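PDB 5ITG: sorbitol dehydrogenase from Gluconobacter oxydans, which probably oxidises D-sorbitol to L-sorbose using a nicotinamide cofactor, as a Rossmann-fold member of the mannitol dehydrogenase family. Local coordinates for residues E351-R354 and D355-S359; E291-K294 and I295-N299; R475-G478 and V479-I483; A407-L410 and E411-R414; F31-G34 and N35-A39. All blocks are in the same frame, centred on the assembly; numbering follows the deposited sequence.

Contact 1 (E351-R354 and D355-S359); sequences EGYR and DSVIS
Arg354 and Asp355 lie side by side on helix 350-361 and point the same way. Arg354 CB lies 3.1 Å from Asp355 N. Arg354 CG, anti to the backbone N (chi1 170°), falls beside the carbonyl carbon, 3.6 Å from Asp355 N. The chain then turns at chi3 (69°), which swings the guanidinium back to its neighbour. Arg354 NE lies 3.2 Å and NH2 3.1 Å from Asp355 OD1. This is a side-on salt bridge in which two nitrogens hold one oxygen. OD1 sits in the guanidinium plane, but the carboxylate is turned 48° from it. NE therefore comes from above the carboxylate plane, and NH2 from the syn side and the same face. NH1 bonds to Asn335 OD1, so all three nitrogens have a partner. Glu351 CB lies over the rim of one guanidinium face.

On another side, Tyr353 O takes two donors. Val357 N is 2.9 Å away, and Ser356 OG makes a short bond of 2.5 Å to Tyr353 O. Ser356 OG also lies over the rim of one face of the Tyr353 ring. Val357 CG2 meets Tyr353 CE2 at 3.6 Å. Tyr353 and Val357 pack on helix 288-312. Arg354 and Ile358 rest against helix 324-338.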
loop_
_atom_site.group_PDB
_atom_site.type_symbol
_atom_site.label_atom_id
_atom_site.label_comp_id
_atom_site.label_asym_id
_atom_site.label_seq_id
_atom_site.Cartn_x
_atom_site.Cartn_y
_atom_site.Cartn_z
ATOM N N GLU A 351 21.035 -3.945 -2.444
ATOM C CA GLU A 351 21.694 -3.622 -1.186
ATOM C C GLU A 351 21.194 -2.293 -0.653
ATOM O O GLU A 351 21.081 -2.106 0.559
ATOM C CB GLU A 351 23.211 -3.571 -1.368
ATOM C CG GLU A 351 23.807 -4.875 -1.853
ATOM C CD GLU A 351 24.216 -4.828 -3.315
ATOM O OE1 GLU A 351 23.328 -4.771 -4.217
ATOM O OE2 GLU A 351 25.440 -4.843 -3.554
ATOM N N GLY A 352 20.910 -1.369 -1.566
ATOM C CA GLY A 352 20.393 -0.070 -1.174
ATOM C C GLY A 352 18.968 -0.257 -0.682
ATOM O O GLY A 352 18.520 0.425 0.237
ATOM N N TYR A 353 18.243 -1.185 -1.298
ATOM C CA TYR A 353 16.875 -1.439 -0.875
ATOM C C TYR A 353 16.921 -2.028 0.531
ATOM O O TYR A 353 16.137 -1.652 1.403
ATOM C CB TYR A 353 16.172 -2.423 -1.806
ATOM C CG TYR A 353 14.669 -2.456 -1.563
ATOM C CD1 TYR A 353 13.844 -1.450 -2.058
ATOM C CD2 TYR A 353 14.093 -3.457 -0.788
ATOM C CE1 TYR A 353 12.466 -1.438 -1.779
ATOM C CE2 TYR A 353 12.729 -3.460 -0.503
ATOM C CZ TYR A 353 11.924 -2.451 -1.000
ATOM O OH TYR A 353 10.580 -2.462 -0.711
ATOM N N ARG A 354 17.842 -2.965 0.733
ATOM C CA ARG A 354 18.033 -3.609 2.031
ATOM C C ARG A 354 18.256 -2.534 3.091
ATOM O O ARG A 354 17.658 -2.572 4.167
ATOM C CB ARG A 354 19.253 -4.536 1.983
ATOM C CG ARG A 354 19.709 -5.075 3.336
ATOM C CD ARG A 354 21.186 -5.484 3.262
ATOM N NE ARG A 354 22.066 -4.321 3.132
ATOM C CZ ARG A 354 23.307 -4.360 2.650
ATOM N NH1 ARG A 354 23.838 -5.507 2.235
ATOM N NH2 ARG A 354 24.029 -3.249 2.595
ATOM N N ASP A 355 19.120 -1.573 2.782
ATOM C CA ASP A 355 19.401 -0.502 3.725
ATOM C C ASP A 355 18.142 0.281 4.074
ATOM O O ASP A 355 17.937 0.634 5.235
ATOM C CB ASP A 355 20.471 0.443 3.170
ATOM C CG ASP A 355 21.834 -0.220 3.072
ATOM O OD1 ASP A 355 22.069 -1.200 3.812
ATOM O OD2 ASP A 355 22.674 0.244 2.269
ATOM N N SER A 356 17.294 0.545 3.084
ATOM C CA SER A 356 16.062 1.290 3.344
ATOM C C SER A 356 15.091 0.483 4.205
ATOM O O SER A 356 14.396 1.040 5.053
ATOM C CB SER A 356 15.373 1.691 2.034
ATOM O OG SER A 356 14.875 0.559 1.336
ATOM N N VAL A 357 15.031 -0.826 3.986
ATOM C CA VAL A 357 14.134 -1.657 4.781
ATOM C C VAL A 357 14.522 -1.533 6.248
ATOM O O VAL A 357 13.677 -1.275 7.103
ATOM C CB VAL A 357 14.196 -3.138 4.326
ATOM C CG1 VAL A 357 13.624 -4.057 5.408
ATOM C CG2 VAL A 357 13.396 -3.296 3.018
ATOM N N ILE A 358 15.813 -1.683 6.524
ATOM C CA ILE A 358 16.326 -1.587 7.888
ATOM C C ILE A 358 16.038 -0.213 8.504
ATOM O O ILE A 358 15.526 -0.115 9.616
ATOM C CB ILE A 358 17.847 -1.837 7.911
ATOM C CG1 ILE A 358 18.155 -3.225 7.345
ATOM C CG2 ILE A 358 18.386 -1.683 9.331
ATOM C CD1 ILE A 358 17.464 -4.340 8.071
ATOM N N SER A 359 16.362 0.844 7.768
ATOM C CA SER A 359 16.146 2.208 8.243
ATOM C C SER A 359 14.679 2.505 8.538
ATOM O O SER A 359 14.348 3.127 9.551
ATOM C CB SER A 359 16.672 3.206 7.208
ATOM O OG SER A 359 16.390 4.539 7.612
#

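Contact 2 (E291-K294 and I295-N299); sequences EYVK and IRMLN
Lys294 and Asn299 are joined where helix 288-312 widens into a pi-type turn. The tight part is the backbone. Lys294 O receives Asn299 N at 3.0 Å with a nearly straight N-H (170°). Leu298 N, also 3.0 Å from Lys294 O, adds only a weak bond. One carbonyl thus serves both an i+4 and an i+5 donor. Just before it, the bonding is ordinary: Ile295 N to Glu291 O, Arg296 N to Tyr292 O and Met297 N to Val293 O. Ile295 also presses CG1 to 3.1 Å from Glu291 O, because CG1 is beside its own backbone N (chi1 -71°).

The side chains meet more loosely. Tyr292 CD1 and Ile295 CD1 are 3.9 Å apart, Lys294 CG and Leu298 CD2 4.0 Å, and Val293 CG1 and Met297 SE 4.2 Å. Met297 is selenomethionine. Tyr292, Lys294 and Asn299 are only partly covered. Lys294 is extended, and its NZ bonds to Val228 O. The Lys-x4-Asn spacing matches the signature of polyol-specific long-chain dehydrogenases. In relatives the corresponding lysine serves as the general base, and Lys294 is probably its counterpart.

Met297 and Leu298 face helix 350-361. Ile295, Arg296 and Asn299 touch helix 377-394. The side chains of Glu291 and Lys294 pack on Met227 of strand 226-228.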
loop_
_atom_site.group_PDB
_atom_site.type_symbol
_atom_site.label_atom_id
_atom_site.label_comp_id
_atom_site.label_asym_id
_atom_site.label_seq_id
_atom_site.Cartn_x
_atom_site.Cartn_y
_atom_site.Cartn_z
ATOM N N GLU A 291 7.502 -5.352 -7.754
ATOM C CA GLU A 291 6.546 -5.883 -6.774
ATOM C C GLU A 291 7.198 -6.994 -5.957
ATOM O O GLU A 291 6.986 -7.091 -4.740
ATOM C CB GLU A 291 5.294 -6.463 -7.458
ATOM C CG GLU A 291 4.399 -5.449 -8.155
ATOM C CD GLU A 291 3.010 -6.009 -8.466
ATOM O OE1 GLU A 291 2.919 -7.181 -8.895
ATOM O OE2 GLU A 291 2.013 -5.277 -8.289
ATOM N N TYR A 292 7.986 -7.840 -6.624
ATOM C CA TYR A 292 8.639 -8.932 -5.930
ATOM C C TYR A 292 9.794 -8.496 -5.049
ATOM O O TYR A 292 10.100 -9.168 -4.075
ATOM C CB TYR A 292 9.054 -10.034 -6.916
ATOM C CG TYR A 292 7.852 -10.889 -7.274
ATOM C CD1 TYR A 292 7.110 -11.514 -6.270
ATOM C CD2 TYR A 292 7.400 -10.996 -8.590
ATOM C CE1 TYR A 292 5.938 -12.214 -6.558
ATOM C CE2 TYR A 292 6.220 -11.699 -8.893
ATOM C CZ TYR A 292 5.494 -12.300 -7.863
ATOM O OH TYR A 292 4.313 -12.955 -8.131
ATOM N N VAL A 293 10.435 -7.377 -5.377
ATOM C CA VAL A 293 11.505 -6.875 -4.518
ATOM C C VAL A 293 10.838 -6.480 -3.191
ATOM O O VAL A 293 11.313 -6.824 -2.106
ATOM C CB VAL A 293 12.179 -5.616 -5.097
ATOM C CG1 VAL A 293 13.093 -4.980 -4.030
ATOM C CG2 VAL A 293 12.996 -5.984 -6.334
ATOM N N LYS A 294 9.724 -5.765 -3.288
ATOM C CA LYS A 294 8.999 -5.328 -2.097
ATOM C C LYS A 294 8.488 -6.525 -1.302
ATOM O O LYS A 294 8.637 -6.591 -0.074
ATOM C CB LYS A 294 7.835 -4.432 -2.498
ATOM C CG LYS A 294 7.149 -3.754 -1.325
ATOM C CD LYS A 294 5.984 -2.919 -1.815
ATOM C CE LYS A 294 5.086 -2.508 -0.677
ATOM N NZ LYS A 294 3.794 -1.967 -1.188
ATOM N N ILE A 295 7.890 -7.479 -2.005
ATOM C CA ILE A 295 7.360 -8.676 -1.359
ATOM C C ILE A 295 8.440 -9.530 -0.682
ATOM O O ILE A 295 8.318 -9.900 0.493
ATOM C CB ILE A 295 6.613 -9.563 -2.389
ATOM C CG1 ILE A 295 5.306 -8.883 -2.808
ATOM C CG2 ILE A 295 6.329 -10.948 -1.803
ATOM C CD1 ILE A 295 4.635 -9.568 -3.979
ATOM N N ARG A 296 9.511 -9.817 -1.418
ATOM C CA ARG A 296 10.548 -10.698 -0.901
ATOM C C ARG A 296 11.626 -10.102 -0.007
ATOM O O ARG A 296 12.387 -10.851 0.624
ATOM C CB ARG A 296 11.187 -11.460 -2.067
ATOM C CG ARG A 296 10.175 -12.329 -2.841
ATOM C CD ARG A 296 10.851 -13.090 -3.971
ATOM N NE ARG A 296 11.941 -13.900 -3.450
ATOM C CZ ARG A 296 12.994 -14.301 -4.164
ATOM N NH1 ARG A 296 13.109 -13.969 -5.451
ATOM N NH2 ARG A 296 13.943 -15.021 -3.582
HETATM N N MSE A 297 11.705 -8.776 0.046
HETATM C CA MSE A 297 12.676 -8.112 0.915
HETATM C C MSE A 297 11.991 -7.312 2.033
HETATM O O MSE A 297 12.289 -7.529 3.199
HETATM C CB MSE A 297 13.600 -7.204 0.100
HETATM C CG MSE A 297 14.595 -7.980 -0.764
HETATM SE SE MSE A 297 15.894 -6.822 -1.575
HETATM C CE MSE A 297 16.927 -6.428 0.024
ATOM N N LEU A 298 11.068 -6.410 1.690
ATOM C CA LEU A 298 10.396 -5.614 2.720
ATOM C C LEU A 298 9.396 -6.435 3.536
ATOM O O LEU A 298 9.508 -6.519 4.763
ATOM C CB LEU A 298 9.674 -4.404 2.108
ATOM C CG LEU A 298 8.936 -3.509 3.123
ATOM C CD1 LEU A 298 9.938 -2.722 3.929
ATOM C CD2 LEU A 298 7.991 -2.560 2.406
ATOM N N ASN A 299 8.425 -7.043 2.855
ATOM C CA ASN A 299 7.405 -7.844 3.531
ATOM C C ASN A 299 8.006 -9.087 4.190
ATOM O O ASN A 299 7.703 -9.400 5.347
ATOM C CB ASN A 299 6.301 -8.245 2.535
ATOM C CG ASN A 299 5.647 -7.042 1.869
ATOM O OD1 ASN A 299 5.538 -5.964 2.462
ATOM N ND2 ASN A 299 5.193 -7.226 0.639
#

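Contact 3 (R475-G478 and V479-I483); sequences REKG and VKAAI
Gly478 O and Ala481 N make the one hydrogen bond between these two segments, at 3.2 Å. It is weak, since the N-H is bent (133°). It opens a run of bonds, each to the third residue on. Ala482 N reaches Val479 O at 2.9 Å, and Ile483 N reaches Lys480 O at 3.2 Å. The chain after helix 461-477 therefore curls again at once, but in a new direction.

The change of direction falls at Gly478. Its phi is positive (97°), and its psi of 155° is extended. At these angles there is no space for a CB beside Lys477 O, which calls for glycine.

The new curl folds back on the end of the helix. Ala481 CB lies over the corner, 3.4 Å from Gly478 O. The same Ala481 CB touches Lys477 CB at 3.5 Å. Beyond CB, the lysine chain bends twice and leads off. It gives the contact its methylene root and not its charge. Val479 begins the curl and turns its side chain the other way, into the protein. There it packs on Phe404 and Ser408 of helix 400-412 and on Pro308 and Val312 of helix 288-312. Its N bonds to Glu418 OE2, which ties the corner to a further part of the chain. Lys480 NZ bridges to Asp323 and Glu325.

A glycine with positive phi just past the last helical residue is a common way to end an alpha-helix, and here it redirects the C-terminal tail.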
loop_
_atom_site.group_PDB
_atom_site.type_symbol
_atom_site.label_atom_id
_atom_site.label_comp_id
_atom_site.label_asym_id
_atom_site.label_seq_id
_atom_site.Cartn_x
_atom_site.Cartn_y
_atom_site.Cartn_z
ATOM N N ARG A 475 13.017 -23.781 21.972
ATOM C CA ARG A 475 12.207 -24.062 23.145
ATOM C C ARG A 475 13.025 -24.261 24.416
ATOM O O ARG A 475 12.595 -23.872 25.499
ATOM C CB ARG A 475 11.318 -25.285 22.918
ATOM C CG ARG A 475 10.228 -25.408 23.975
ATOM C CD ARG A 475 9.182 -26.400 23.577
ATOM N NE ARG A 475 8.592 -26.081 22.283
ATOM C CZ ARG A 475 7.653 -26.822 21.708
ATOM N NH1 ARG A 475 7.205 -27.907 22.324
ATOM N NH2 ARG A 475 7.184 -26.500 20.514
ATOM N N GLU A 476 14.205 -24.850 24.286
ATOM C CA GLU A 476 15.041 -25.097 25.450
ATOM C C GLU A 476 15.959 -23.939 25.835
ATOM O O GLU A 476 16.020 -23.568 27.007
ATOM C CB GLU A 476 15.872 -26.365 25.234
ATOM C CG GLU A 476 16.844 -26.675 26.354
ATOM C CD GLU A 476 17.447 -28.061 26.235
ATOM O OE1 GLU A 476 16.682 -29.049 26.315
ATOM O OE2 GLU A 476 18.679 -28.166 26.061
ATOM N N LYS A 477 16.647 -23.354 24.857
ATOM C CA LYS A 477 17.592 -22.268 25.127
ATOM C C LYS A 477 17.145 -20.857 24.719
ATOM O O LYS A 477 17.879 -19.890 24.942
ATOM C CB LYS A 477 18.931 -22.570 24.442
ATOM C CG LYS A 477 19.319 -24.046 24.408
ATOM C CD LYS A 477 19.763 -24.567 25.759
ATOM C CE LYS A 477 21.100 -23.976 26.173
ATOM N NZ LYS A 477 21.566 -24.534 27.477
ATOM N N GLY A 478 15.962 -20.726 24.123
ATOM C CA GLY A 478 15.494 -19.409 23.709
ATOM C C GLY A 478 15.786 -19.151 22.240
ATOM O O GLY A 478 16.719 -19.716 21.680
ATOM N N VAL A 479 15.016 -18.275 21.609
ATOM C CA VAL A 479 15.206 -18.014 20.185
ATOM C C VAL A 479 16.597 -17.561 19.729
ATOM O O VAL A 479 17.104 -18.050 18.728
ATOM C CB VAL A 479 14.149 -17.018 19.656
ATOM C CG1 VAL A 479 14.320 -15.659 20.309
ATOM C CG2 VAL A 479 14.253 -16.922 18.141
ATOM N N LYS A 480 17.232 -16.644 20.450
ATOM C CA LYS A 480 18.547 -16.186 20.015
ATOM C C LYS A 480 19.574 -17.304 19.914
ATOM O O LYS A 480 20.477 -17.254 19.081
ATOM C CB LYS A 480 19.062 -15.078 20.931
ATOM C CG LYS A 480 18.250 -13.807 20.843
ATOM C CD LYS A 480 18.900 -12.689 21.630
ATOM C CE LYS A 480 18.216 -11.360 21.350
ATOM N NZ LYS A 480 18.976 -10.267 22.008
ATOM N N ALA A 481 19.425 -18.322 20.754
ATOM C CA ALA A 481 20.344 -19.451 20.747
ATOM C C ALA A 481 20.257 -20.246 19.439
ATOM O O ALA A 481 21.185 -20.967 19.082
ATOM C CB ALA A 481 20.046 -20.366 21.929
ATOM N N ALA A 482 19.148 -20.100 18.719
ATOM C CA ALA A 482 18.945 -20.833 17.474
ATOM C C ALA A 482 19.334 -20.074 16.203
ATOM O O ALA A 482 19.277 -20.629 15.106
ATOM C CB ALA A 482 17.484 -21.289 17.383
ATOM N N ILE A 483 19.729 -18.815 16.354
ATOM C CA ILE A 483 20.122 -17.992 15.216
ATOM C C ILE A 483 21.413 -18.501 14.573
ATOM O O ILE A 483 22.435 -18.632 15.246
ATOM C CB ILE A 483 20.348 -16.523 15.640
ATOM C CG1 ILE A 483 19.025 -15.899 16.081
ATOM C CG2 ILE A 483 21.002 -15.737 14.485
ATOM C CD1 ILE A 483 19.150 -14.470 16.580
#

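Contact 4 (A407-L410 and E411-R414); sequences ASYL and EMLR
The Tyr409 ring carries both Leu413 methyls on one face and meets the Met412 methyl obliquely. It belongs to the closing part of helix 400-412, in the C-terminal domain of the mannitol dehydrogenase family. Leu413 CD1 makes an off-centre CH-pi contact. It is 4.1 Å from the ring centroid and 29° off the normal. Leu413 CD2 sits over the same face, 3.8 Å from Tyr409 CE2. The two methyls straddle the phenol end, and both side-chain torsions of Leu413 are off staggered values. Met412, a selenomethionine, bends twice along its chain. This brings CE to 3.7 Å from Tyr409 CD1. The ring of Phe307 on helix 288-312 meets the Tyr409 ring at about 45°.

The ring is also fixed by its hydroxyl, which bonds to Glu427 OE2 and to Tyr430 OH. Glu427 and Tyr430 thus hold a buried hydroxyl at the end of an otherwise apolar cluster.

Leu410 takes a smaller part, with CD2 4.2 Å from Leu413 CD2. Glu411 points to helix 461-477, where its OE2 is bridged by Arg471 NE and Arg475 NH2. That carboxylate is buried, and the two bridges probably favour its charged form. Regular bonds continue beneath: Met412 N to Ser408 O and Leu413 N to Tyr409 O. Glu411 curls over the start of the turn, and its CG rests 3.3 Å from Ala407 O.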
loop_
_atom_site.group_PDB
_atom_site.type_symbol
_atom_site.label_atom_id
_atom_site.label_comp_id
_atom_site.label_asym_id
_atom_site.label_seq_id
_atom_site.Cartn_x
_atom_site.Cartn_y
_atom_site.Cartn_z
ATOM N N ALA A 407 11.058 -22.085 11.937
ATOM C CA ALA A 407 11.041 -22.570 13.315
ATOM C C ALA A 407 10.546 -21.490 14.272
ATOM O O ALA A 407 9.853 -21.790 15.249
ATOM C CB ALA A 407 12.438 -23.037 13.725
ATOM N N SER A 408 10.910 -20.241 13.990
ATOM C CA SER A 408 10.503 -19.105 14.811
ATOM C C SER A 408 9.004 -18.881 14.687
ATOM O O SER A 408 8.316 -18.626 15.679
ATOM C CB SER A 408 11.250 -17.835 14.378
ATOM O OG SER A 408 12.602 -17.882 14.792
ATOM N N TYR A 409 8.502 -18.965 13.460
ATOM C CA TYR A 409 7.081 -18.808 13.208
ATOM C C TYR A 409 6.314 -19.883 13.989
ATOM O O TYR A 409 5.347 -19.581 14.697
ATOM C CB TYR A 409 6.789 -18.944 11.707
ATOM C CG TYR A 409 5.311 -18.997 11.374
ATOM C CD1 TYR A 409 4.482 -17.899 11.594
ATOM C CD2 TYR A 409 4.738 -20.160 10.862
ATOM C CE1 TYR A 409 3.108 -17.959 11.315
ATOM C CE2 TYR A 409 3.372 -20.231 10.578
ATOM C CZ TYR A 409 2.564 -19.130 10.809
ATOM O OH TYR A 409 1.210 -19.205 10.542
ATOM N N LEU A 410 6.751 -21.132 13.862
ATOM C CA LEU A 410 6.091 -22.243 14.545
ATOM C C LEU A 410 6.125 -22.120 16.066
ATOM O O LEU A 410 5.144 -22.435 16.741
ATOM C CB LEU A 410 6.706 -23.576 14.108
ATOM C CG LEU A 410 6.395 -23.899 12.642
ATOM C CD1 LEU A 410 7.024 -25.227 12.241
ATOM C CD2 LEU A 410 4.879 -23.929 12.454
ATOM N N GLU A 411 7.248 -21.665 16.609
ATOM C CA GLU A 411 7.346 -21.493 18.051
ATOM C C GLU A 411 6.520 -20.284 18.502
ATOM O O GLU A 411 5.910 -20.306 19.572
ATOM C CB GLU A 411 8.810 -21.351 18.466
ATOM C CG GLU A 411 9.576 -22.670 18.388
ATOM C CD GLU A 411 8.987 -23.734 19.312
ATOM O OE1 GLU A 411 8.918 -23.480 20.533
ATOM O OE2 GLU A 411 8.597 -24.820 18.821
HETATM N N MSE A 412 6.480 -19.238 17.677
HETATM C CA MSE A 412 5.713 -18.034 18.003
HETATM C C MSE A 412 4.233 -18.396 18.145
HETATM O O MSE A 412 3.520 -17.870 19.003
HETATM C CB MSE A 412 5.895 -16.977 16.901
HETATM C CG MSE A 412 5.119 -15.676 17.108
HETATM SE SE MSE A 412 3.251 -15.748 16.533
HETATM C CE MSE A 412 3.517 -16.069 14.622
ATOM N N LEU A 413 3.782 -19.317 17.302
ATOM C CA LEU A 413 2.389 -19.757 17.312
ATOM C C LEU A 413 1.922 -20.320 18.662
ATOM O O LEU A 413 0.730 -20.272 18.977
ATOM C CB LEU A 413 2.180 -20.807 16.213
ATOM C CG LEU A 413 1.439 -20.447 14.918
ATOM C CD1 LEU A 413 1.695 -19.017 14.509
ATOM C CD2 LEU A 413 1.864 -21.423 13.827
ATOM N N ARG A 414 2.852 -20.841 19.456
ATOM C CA ARG A 414 2.501 -21.421 20.751
ATOM C C ARG A 414 1.939 -20.414 21.755
ATOM O O ARG A 414 1.318 -20.801 22.749
ATOM C CB ARG A 414 3.702 -22.173 21.328
ATOM C CG ARG A 414 4.079 -23.391 20.483
ATOM C CD ARG A 414 5.343 -24.096 20.956
ATOM N NE ARG A 414 5.070 -25.183 21.894
ATOM C CZ ARG A 414 5.047 -25.052 23.215
ATOM N NH1 ARG A 414 5.286 -23.872 23.771
ATOM N NH2 ARG A 414 4.779 -26.100 23.981
#

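Contact 5 (F31-G34 and N35-A39); sequences FGVG and NFFRA
The glycine-rich turn that follows strand 26-31 of the Rossmann domain runs into helix 35-39 here, with Gly34 at the N-cap. Gly34 O accepts Arg38 N at 3.2 Å. The bond is straight (165°) and lies in the carbonyl plane, so it fixes the first helical turn. Gly34 has no side chain to cap the helix. A water takes over part of that role, accepting Phe37 N at 3.0 Å and, weakly, Gly34 N.

Before the cap, Val33 centres an inverse gamma turn, with a weak bond from Gly34 N to Gly32 O. Val33 CG1, anti to the backbone N (chi1 180°), reaches the first turn of the helix. It meets Phe37 CD2 at 3.9 Å and Arg38 CD at 4.0 Å. Phe37 keeps its ring edge near Gly34 O. Arg38 lays CG 3.3 Å from Gly34 O, and its NH2 goes on to Leu253 O. The guanidinium also makes a cation-pi contact with Tyr82.

The sequence Gly-x-Gly-x-Phe-x-Arg in this strand-turn-helix unit is consistent with the dinucleotide-binding turn of Rossmann enzymes in the mannitol dehydrogenase family.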
loop_
_atom_site.group_PDB
_atom_site.type_symbol
_atom_site.label_atom_id
_atom_site.label_comp_id
_atom_site.label_asym_id
_atom_site.label_seq_id
_atom_site.Cartn_x
_atom_site.Cartn_y
_atom_site.Cartn_z
ATOM N N PHE A 31 -10.600 9.589 -7.059
ATOM C CA PHE A 31 -11.684 9.010 -6.270
ATOM C C PHE A 31 -11.127 8.436 -4.968
ATOM O O PHE A 31 -10.217 7.613 -4.989
ATOM C CB PHE A 31 -12.376 7.895 -7.059
ATOM C CG PHE A 31 -13.380 8.390 -8.068
ATOM C CD1 PHE A 31 -14.660 8.761 -7.666
ATOM C CD2 PHE A 31 -13.046 8.487 -9.417
ATOM C CE1 PHE A 31 -15.600 9.221 -8.592
ATOM C CE2 PHE A 31 -13.980 8.948 -10.354
ATOM C CZ PHE A 31 -15.261 9.316 -9.937
ATOM N N GLY A 32 -11.686 8.864 -3.840
ATOM C CA GLY A 32 -11.227 8.378 -2.552
ATOM C C GLY A 32 -10.080 9.214 -2.013
ATOM O O GLY A 32 -8.917 8.814 -2.095
ATOM N N VAL A 33 -10.409 10.380 -1.457
ATOM C CA VAL A 33 -9.396 11.280 -0.918
ATOM C C VAL A 33 -9.010 10.914 0.512
ATOM O O VAL A 33 -9.456 11.547 1.473
ATOM C CB VAL A 33 -9.882 12.746 -0.966
ATOM C CG1 VAL A 33 -8.822 13.685 -0.402
ATOM C CG2 VAL A 33 -10.191 13.125 -2.395
ATOM N N GLY A 34 -8.178 9.884 0.638
ATOM C CA GLY A 34 -7.726 9.437 1.942
ATOM C C GLY A 34 -6.308 9.899 2.213
ATOM O O GLY A 34 -5.674 10.536 1.363
ATOM N N ASN A 35 -5.798 9.563 3.393
ATOM C CA ASN A 35 -4.463 9.964 3.791
ATOM C C ASN A 35 -3.351 9.517 2.853
ATOM O O ASN A 35 -2.451 10.293 2.553
ATOM C CB ASN A 35 -4.148 9.454 5.194
ATOM C CG ASN A 35 -5.119 9.963 6.227
ATOM O OD1 ASN A 35 -5.566 11.105 6.161
ATOM N ND2 ASN A 35 -5.442 9.117 7.202
ATOM N N PHE A 36 -3.403 8.269 2.400
ATOM C CA PHE A 36 -2.357 7.772 1.520
ATOM C C PHE A 36 -2.247 8.612 0.251
ATOM O O PHE A 36 -1.145 9.003 -0.154
ATOM C CB PHE A 36 -2.610 6.310 1.149
ATOM C CG PHE A 36 -1.511 5.714 0.321
ATOM C CD1 PHE A 36 -0.231 5.580 0.847
ATOM C CD2 PHE A 36 -1.739 5.328 -0.994
ATOM C CE1 PHE A 36 0.809 5.070 0.068
ATOM C CE2 PHE A 36 -0.706 4.819 -1.780
ATOM C CZ PHE A 36 0.569 4.691 -1.247
ATOM N N PHE A 37 -3.389 8.879 -0.376
ATOM C CA PHE A 37 -3.437 9.685 -1.594
ATOM C C PHE A 37 -2.798 11.045 -1.345
ATOM O O PHE A 37 -1.962 11.510 -2.118
ATOM C CB PHE A 37 -4.893 9.902 -2.043
ATOM C CG PHE A 37 -5.088 11.153 -2.866
ATOM C CD1 PHE A 37 -4.632 11.217 -4.178
ATOM C CD2 PHE A 37 -5.655 12.294 -2.301
ATOM C CE1 PHE A 37 -4.734 12.403 -4.916
ATOM C CE2 PHE A 37 -5.760 13.489 -3.032
ATOM C CZ PHE A 37 -5.298 13.541 -4.340
ATOM N N ARG A 38 -3.202 11.679 -0.252
ATOM C CA ARG A 38 -2.705 13.002 0.088
ATOM C C ARG A 38 -1.204 13.072 0.390
ATOM O O ARG A 38 -0.589 14.125 0.212
ATOM C CB ARG A 38 -3.511 13.543 1.262
ATOM C CG ARG A 38 -4.987 13.706 0.941
ATOM C CD ARG A 38 -5.779 13.882 2.222
ATOM N NE ARG A 38 -5.312 15.054 2.938
ATOM C CZ ARG A 38 -5.404 15.230 4.251
ATOM N NH1 ARG A 38 -5.950 14.303 5.025
ATOM N NH2 ARG A 38 -4.935 16.346 4.787
ATOM N N ALA A 39 -0.620 11.957 0.828
ATOM C CA ALA A 39 0.806 11.912 1.160
ATOM C C ALA A 39 1.658 11.221 0.099
ATOM O O ALA A 39 2.888 11.240 0.171
ATOM C CB ALA A 39 1.000 11.214 2.509
HETATM O O HOH W 1 -6.031 7.559 -0.033
#

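Overall arrangement
Contacts 2 and 4 are buried, while contacts 1, 3 and 5 are partly buried. Contacts 1 and 2 lie on two helices, 350-361 and 288-312, that pack directly: Tyr353 OH rests 3.5 Å from Leu298 CB. Contacts 3 and 4 touch far from the centre of the chain through a salt bridge, Arg475 NH2 to Glu411 OE2 at 2.8 Å. Contact 5 stands apart in the Rossmann domain, its centre about 23 Å from that of contact 2. Contact 1 has a salt bridge, contact 2 a widened helix turn, contact 4 a tyrosine ring packed with methyls. Contacts 3 and 5 rely on glycines, one just after helix 461-477, the other at the N-cap of helix 35-39.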